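Local coordinates for protein esterase A (Caulobacter crescentus, PDB 5GKV) that probably hydrolyses ester substrates as a serine hydrolase of the beta-lactamase family, being a homologue of the penicillin-binding proteins, at residues A[314-317]-A[322-325]; A[329-334]-A[345-350]. One frame throughout, in Å; residues are numbered along the deposited sequence.

Interaction 1 (A[314-317]-A[322-325]); sequences YEIS and FMRN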
ATOM      1  N   TYR A 314      12.392  10.653   4.863  1.00 23.00           N
ATOM      2  CA  TYR A 314      12.415  11.031   3.456  1.00 26.63           C
ATOM      3  C   TYR A 314      11.629  12.313   3.262  1.00 27.28           C
ATOM      4  O   TYR A 314      10.701  12.614   4.020  1.00 24.92           O
ATOM      5  CB  TYR A 314      11.781   9.966   2.538  1.00 22.86           C
ATOM      6  CG  TYR A 314      12.399   8.582   2.593  1.00 26.16           C
ATOM      7  CD1 TYR A 314      13.336   8.171   1.648  1.00 29.37           C
ATOM      8  CD2 TYR A 314      12.004   7.672   3.560  1.00 24.59           C
ATOM      9  CE1 TYR A 314      13.885   6.893   1.697  1.00 25.50           C
ATOM     10  CE2 TYR A 314      12.536   6.405   3.615  1.00 29.65           C
ATOM     11  CZ  TYR A 314      13.479   6.017   2.682  1.00 29.77           C
ATOM     12  OH  TYR A 314      14.000   4.741   2.752  1.00 28.33           O
ATOM     13  N   GLU A 315      11.981  13.045   2.208  1.00 23.43           N
ATOM     14  CA  GLU A 315      11.074  14.034   1.645  1.00 26.71           C
ATOM     15  C   GLU A 315      10.001  13.298   0.844  1.00 22.31           C
ATOM     16  O   GLU A 315      10.324  12.539  -0.076  1.00 24.28           O
ATOM     17  CB  GLU A 315      11.825  15.025   0.755  1.00 27.01           C
ATOM     18  CG  GLU A 315      11.063  16.328   0.569  1.00 30.19           C
ATOM     19  CD  GLU A 315      11.434  17.109  -0.691  1.00 36.34           C
ATOM     20  OE1 GLU A 315      12.614  17.091  -1.117  1.00 42.58           O
ATOM     21  OE2 GLU A 315      10.523  17.751  -1.259  1.00 42.11           O
ATOM     22  N   ILE A 316       8.733  13.502   1.202  1.00 22.07           N
ATOM     23  CA  ILE A 316       7.609  12.817   0.568  1.00 21.22           C
ATOM     24  C   ILE A 316       6.600  13.844   0.078  1.00 23.42           C
ATOM     25  O   ILE A 316       6.302  14.829   0.770  1.00 21.84           O
ATOM     26  CB  ILE A 316       6.933  11.805   1.527  1.00 18.39           C
ATOM     27  CG1 ILE A 316       7.949  10.753   1.978  1.00 21.69           C
ATOM     28  CG2 ILE A 316       5.686  11.151   0.872  1.00 17.58           C
ATOM     29  CD1 ILE A 316       7.422   9.797   3.059  1.00 26.23           C
ATOM     30  N   SER A 317       6.090  13.614  -1.129  1.00 21.08           N
ATOM     31  CA  SER A 317       4.939  14.324  -1.669  1.00 17.96           C
ATOM     32  C   SER A 317       3.747  13.381  -1.536  1.00 21.03           C
ATOM     33  O   SER A 317       3.726  12.311  -2.152  1.00 18.43           O
ATOM     34  CB  SER A 317       5.186  14.714  -3.127  1.00 19.90           C
ATOM     35  OG  SER A 317       4.025  15.245  -3.759  1.00 18.63           O
ATOM     36  N   PHE A 322      -2.112   8.094  -1.516  1.00 19.72           N
ATOM     37  CA  PHE A 322      -1.065   7.643  -2.430  1.00 18.35           C
ATOM     38  C   PHE A 322       0.232   8.418  -2.177  1.00 18.10           C
ATOM     39  O   PHE A 322       0.219   9.625  -1.914  1.00 18.32           O
ATOM     40  CB  PHE A 322      -1.493   7.844  -3.896  1.00 15.56           C
ATOM     41  CG  PHE A 322      -2.685   7.025  -4.330  1.00 16.75           C
ATOM     42  CD1 PHE A 322      -2.571   5.655  -4.525  1.00 14.94           C
ATOM     43  CD2 PHE A 322      -3.913   7.638  -4.598  1.00 19.35           C
ATOM     44  CE1 PHE A 322      -3.669   4.895  -4.960  1.00 15.43           C
ATOM     45  CE2 PHE A 322      -5.026   6.884  -5.014  1.00 20.23           C
ATOM     46  CZ  PHE A 322      -4.900   5.509  -5.196  1.00 17.83           C
ATOM     47  N   MET A 323       1.360   7.718  -2.265  1.00 14.50           N
ATOM     48  CA  MET A 323       2.648   8.388  -2.333  1.00 16.57           C
ATOM     49  C   MET A 323       2.896   8.810  -3.777  1.00 20.26           C
ATOM     50  O   MET A 323       2.812   7.985  -4.692  1.00 16.61           O
ATOM     51  CB  MET A 323       3.764   7.467  -1.836  1.00 15.77           C
ATOM     52  CG  MET A 323       5.123   8.162  -1.728  1.00 25.53           C
ATOM     53  SD  MET A 323       6.421   7.124  -1.011  1.00 26.67           S
ATOM     54  CE  MET A 323       5.436   5.740  -0.330  1.00 23.96           C
ATOM     55  N   ARG A 324       3.164  10.092  -3.988  1.00 17.08           N
ATOM     56  CA  ARG A 324       3.566  10.531  -5.315  1.00 17.51           C
ATOM     57  C   ARG A 324       5.060  10.253  -5.521  1.00 15.72           C
ATOM     58  O   ARG A 324       5.803   9.989  -4.577  1.00 17.05           O
ATOM     59  CB  ARG A 324       3.236  12.017  -5.500  1.00 19.61           C
ATOM     60  CG  ARG A 324       1.754  12.314  -5.213  1.00 20.57           C
ATOM     61  CD  ARG A 324       1.409  13.796  -5.406  1.00 21.89           C
ATOM     62  NE  ARG A 324       1.451  14.171  -6.818  1.00 20.35           N
ATOM     63  CZ  ARG A 324       2.428  14.868  -7.382  1.00 22.59           C
ATOM     64  NH1 ARG A 324       3.453  15.283  -6.651  1.00 21.87           N
ATOM     65  NH2 ARG A 324       2.372  15.155  -8.682  1.00 24.06           N
ATOM     66  N   ASN A 325       5.488  10.275  -6.784  1.00 16.62           N
ATOM     67  CA  ASN A 325       6.797   9.712  -7.113  1.00 17.82           C
ATOM     68  C   ASN A 325       7.924  10.695  -6.804  1.00 19.45           C
ATOM     69  O   ASN A 325       8.905  10.337  -6.142  1.00 22.65           O
ATOM     70  CB  ASN A 325       6.810   9.267  -8.578  1.00 18.11           C
ATOM     71  CG  ASN A 325       7.994   8.357  -8.909  1.00 19.92           C
ATOM     72  OD1 ASN A 325       8.553   7.686  -8.034  1.00 16.12           O
ATOM     73  ND2 ASN A 325       8.377   8.340 -10.178  1.00 16.74           N
TER
HETATM   74  O   HOH W   1       7.120  11.411  -2.595  1.00 18.75           O

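Interaction 2 (A[329-334]-A[345-350]); sequences FYYGPT and GSCAFA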
ATOM      1  N   PHE A 329      11.615   9.321  -6.933  1.00 19.94           N
ATOM      2  CA  PHE A 329      11.576   8.598  -8.207  1.00 18.71           C
ATOM      3  C   PHE A 329      11.825   7.102  -8.031  1.00 19.02           C
ATOM      4  O   PHE A 329      12.429   6.446  -8.884  1.00 20.59           O
ATOM      5  CB  PHE A 329      12.554   9.219  -9.211  1.00 23.16           C
ATOM      6  CG  PHE A 329      12.176  10.620  -9.585  1.00 23.83           C
ATOM      7  CD1 PHE A 329      11.253  10.850 -10.596  1.00 20.99           C
ATOM      8  CD2 PHE A 329      12.696  11.704  -8.884  1.00 20.73           C
ATOM      9  CE1 PHE A 329      10.862  12.149 -10.922  1.00 22.66           C
ATOM     10  CE2 PHE A 329      12.310  13.006  -9.205  1.00 22.70           C
ATOM     11  CZ  PHE A 329      11.397  13.225 -10.223  1.00 27.05           C
ATOM     12  N   TYR A 330      11.322   6.546  -6.934  1.00 16.23           N
ATOM     13  CA  TYR A 330      11.402   5.107  -6.752  1.00 17.68           C
ATOM     14  C   TYR A 330      10.425   4.344  -7.637  1.00 18.29           C
ATOM     15  O   TYR A 330      10.547   3.119  -7.728  1.00 17.57           O
ATOM     16  CB  TYR A 330      11.158   4.751  -5.287  1.00 15.07           C
ATOM     17  CG  TYR A 330      12.217   5.295  -4.359  1.00 20.23           C
ATOM     18  CD1 TYR A 330      13.572   5.280  -4.716  1.00 21.29           C
ATOM     19  CD2 TYR A 330      11.868   5.808  -3.117  1.00 25.04           C
ATOM     20  CE1 TYR A 330      14.543   5.768  -3.846  1.00 23.63           C
ATOM     21  CE2 TYR A 330      12.827   6.299  -2.249  1.00 25.22           C
ATOM     22  CZ  TYR A 330      14.150   6.276  -2.612  1.00 25.98           C
ATOM     23  OH  TYR A 330      15.080   6.763  -1.725  1.00 29.48           O
ATOM     24  N   TYR A 331       9.464   5.023  -8.278  1.00 16.48           N
ATOM     25  CA  TYR A 331       8.534   4.381  -9.202  1.00 16.95           C
ATOM     26  C   TYR A 331       8.838   4.742 -10.655  1.00 14.71           C
ATOM     27  O   TYR A 331       7.945   4.721 -11.504  1.00 20.57           O
ATOM     28  CB  TYR A 331       7.078   4.730  -8.878  1.00 13.72           C
ATOM     29  CG  TYR A 331       6.663   4.472  -7.447  1.00 17.85           C
ATOM     30  CD1 TYR A 331       7.135   3.360  -6.743  1.00 16.72           C
ATOM     31  CD2 TYR A 331       5.794   5.337  -6.803  1.00 19.42           C
ATOM     32  CE1 TYR A 331       6.757   3.138  -5.426  1.00 17.69           C
ATOM     33  CE2 TYR A 331       5.407   5.130  -5.493  1.00 21.48           C
ATOM     34  CZ  TYR A 331       5.884   4.032  -4.813  1.00 23.47           C
ATOM     35  OH  TYR A 331       5.488   3.849  -3.516  1.00 20.63           O
ATOM     36  N   GLY A 332      10.086   5.041 -10.965  1.00 15.24           N
ATOM     37  CA  GLY A 332      10.456   5.371 -12.322  1.00 18.24           C
ATOM     38  C   GLY A 332      10.598   6.867 -12.527  1.00 20.26           C
ATOM     39  O   GLY A 332      10.595   7.648 -11.574  1.00 19.21           O
ATOM     40  N   PRO A 333      10.690   7.294 -13.791  1.00 21.65           N
ATOM     41  CA  PRO A 333      11.064   8.689 -14.094  1.00 22.60           C
ATOM     42  C   PRO A 333       9.936   9.715 -14.053  1.00 23.88           C
ATOM     43  O   PRO A 333      10.225  10.919 -14.117  1.00 22.40           O
ATOM     44  CB  PRO A 333      11.614   8.581 -15.517  1.00 24.57           C
ATOM     45  CG  PRO A 333      10.754   7.486 -16.124  1.00 22.95           C
ATOM     46  CD  PRO A 333      10.582   6.472 -15.006  1.00 18.61           C
ATOM     47  N   THR A 334       8.676   9.319 -13.961  1.00 22.70           N
ATOM     48  CA  THR A 334       7.581  10.276 -14.072  1.00 24.60           C
ATOM     49  C   THR A 334       7.271  10.885 -12.709  1.00 25.22           C
ATOM     50  O   THR A 334       6.853  10.173 -11.786  1.00 20.82           O
ATOM     51  CB  THR A 334       6.345   9.603 -14.655  1.00 23.10           C
ATOM     52  OG1 THR A 334       6.700   8.992 -15.902  1.00 22.28           O
ATOM     53  CG2 THR A 334       5.254  10.618 -14.902  1.00 19.52           C
ATOM     54  N   GLY A 345       9.893  -4.166   1.071  1.00 16.91           N
ATOM     55  CA  GLY A 345      10.302  -3.865  -0.289  1.00 15.37           C
ATOM     56  C   GLY A 345       9.247  -3.955  -1.377  1.00 15.29           C
ATOM     57  O   GLY A 345       9.533  -3.560  -2.506  1.00 15.73           O
ATOM     58  N   SER A 346       8.042  -4.450  -1.074  1.00 14.76           N
ATOM     59  CA  SER A 346       7.003  -4.512  -2.101  1.00 13.90           C
ATOM     60  C   SER A 346       6.552  -3.107  -2.518  1.00 14.41           C
ATOM     61  O   SER A 346       6.740  -2.119  -1.801  1.00 13.76           O
ATOM     62  CB  SER A 346       5.797  -5.323  -1.607  1.00 13.65           C
ATOM     63  OG  SER A 346       5.024  -4.611  -0.635  1.00 13.69           O
ATOM     64  N   CYS A 347       5.933  -3.023  -3.696  1.00 16.13           N
ATOM     65  CA  CYS A 347       5.373  -1.745  -4.121  1.00 14.90           C
ATOM     66  C   CYS A 347       4.395  -1.981  -5.261  1.00 16.14           C
ATOM     67  O   CYS A 347       4.418  -3.024  -5.923  1.00 13.60           O
ATOM     68  CB  CYS A 347       6.464  -0.758  -4.565  1.00 11.17           C
ATOM     69  SG  CYS A 347       7.203  -1.181  -6.185  1.00 16.98           S
ATOM     70  N   ALA A 348       3.549  -0.979  -5.494  1.00 15.17           N
ATOM     71  CA  ALA A 348       2.702  -0.942  -6.677  1.00 17.15           C
ATOM     72  C   ALA A 348       2.534   0.515  -7.081  1.00 16.20           C
ATOM     73  O   ALA A 348       2.407   1.387  -6.214  1.00 15.42           O
ATOM     74  CB  ALA A 348       1.344  -1.600  -6.423  1.00 12.15           C
ATOM     75  N   PHE A 349       2.558   0.782  -8.387  1.00 12.78           N
ATOM     76  CA  PHE A 349       2.491   2.169  -8.835  1.00 14.91           C
ATOM     77  C   PHE A 349       1.709   2.265 -10.137  1.00 16.82           C
ATOM     78  O   PHE A 349       1.578   1.290 -10.889  1.00 14.07           O
ATOM     79  CB  PHE A 349       3.892   2.754  -9.038  1.00 16.45           C
ATOM     80  CG  PHE A 349       4.591   2.192 -10.252  1.00 17.98           C
ATOM     81  CD1 PHE A 349       5.222   0.953 -10.191  1.00 17.72           C
ATOM     82  CD2 PHE A 349       4.566   2.872 -11.463  1.00 18.92           C
ATOM     83  CE1 PHE A 349       5.843   0.412 -11.324  1.00 17.97           C
ATOM     84  CE2 PHE A 349       5.183   2.335 -12.600  1.00 18.89           C
ATOM     85  CZ  PHE A 349       5.823   1.118 -12.526  1.00 18.94           C
ATOM     86  N   ALA A 350       1.251   3.487 -10.423  1.00 15.70           N
ATOM     87  CA  ALA A 350       0.584   3.841 -11.666  1.00 13.43           C
ATOM     88  C   ALA A 350       1.235   5.088 -12.247  1.00 18.94           C
ATOM     89  O   ALA A 350       1.627   5.991 -11.505  1.00 18.99           O
ATOM     90  CB  ALA A 350      -0.917   4.112 -11.452  1.00 16.72           C
TER

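Interaction 1 (A[314-317]-A[322-325])
Ser317 OG sits between two charged groups: it accepts a hydrogen bond from Arg324 NH1 at 2.9 Å and is also hydrogen-bonded to the carboxylate of Glu303. The N-H...O angle at the arginine is 158°, and OG lies close to the guanidinium plane, so the serine meets that flat group at its edge. Ser317 carries OG anti to its own backbone N (chi1 172°), which swings the hydroxyl across to the arginine. Arg324 answers with a chain that is extended as far as CD and then bent at chi3 (70°), folding the guanidinium back to OG; on the way Arg324 CD passes 3.4 Å from Ser317 OG. Arg324 NH1 also has a salt bridge to Glu326 and a long, weak ion pair with Glu303, the carboxylate that bonds Ser317 OG.

The backbones join at the same place. Arg324 N donates to Ser317 O over 2.9 Å. One water completes the link: it accepts from Ser317 N and donates to Arg324 O, each at 2.8 Å, so it spans the gap where the two chains diverge. Beside these polar links, Ile316 CG2 touches Met323 CG at 4.0 Å, the two side chains crossing at about a right angle.

Residues 315-318 pair with strand 305-306 in a small two-stranded sheet, whereas 323-324 is an outermost strand of the large antiparallel sheet, bonded through Met323 to Gly339. The turn between them, its two ends joined by the backbone, side-chain and water-mediated bonds, carries the chain from the small sheet to the edge of the central antiparallel sheet of the beta-lactamase fold.

Interaction 2 (A[329-334]-A[345-350])
Tyr331 takes chi1 -53°, placing CG beside its backbone N, while Phe349 holds CG between its backbone N and carbonyl carbon at chi1 72°; together these settings slide the two side chains past each other in opposite directions. The rings end up almost parallel, with planes 8° apart, but their centroids are 6.0 Å from each other and they barely overlap, so this is not a full stack. What lies over the tyrosine face is the CB of Phe349, a CH-pi contact 4.0 Å from the Tyr331 centroid. The closest approach is between Tyr331 CG and Phe349 CB, at 3.6 Å. In return, the carbonyl oxygen of Tyr331 stands over one face of the Phe349 ring, toward its rim, 3.8 Å from CE2.

Cys347 and Phe349, two apart on strand 347-351 of the central antiparallel sheet, both point at the loop, while Ala348 between them points the other way, onto helix 270-281, the normal alternation of side chains along a beta strand. Further along the tyrosine, CE1 meets Cys347 CB obliquely at 4.0 Å, and its hydroxyl is hydrogen-bonded to Ser341 on the adjoining strand. The backbone of the loop makes a type I turn from Phe329 to Gly332, closed by a weak bond, and Phe349 also packs on Ile379 and Tyr383 of helix 373-384.

The two contacts follow one another along the chain, interaction 1 closing before interaction 2 opens, and their centres are about 10 Å apart. Both reach the central antiparallel sheet: interaction 1 at its outermost strand 323-324, interaction 2 at strand 347-351, with strand 338-341 between them. Asn325, just past the edge strand, bonds to the middle of the loop that follows, its ND2 lying 2.7 Å from Gly332 O and its OD1 2.8 Å from Tyr331 N, both probable hydrogen bonds. Tyr314 also packs against Tyr330. That loop then lays Tyr331 over strand 347-351, so one side of this beta-lactamase-type domain is assembled from consecutive pieces of chain.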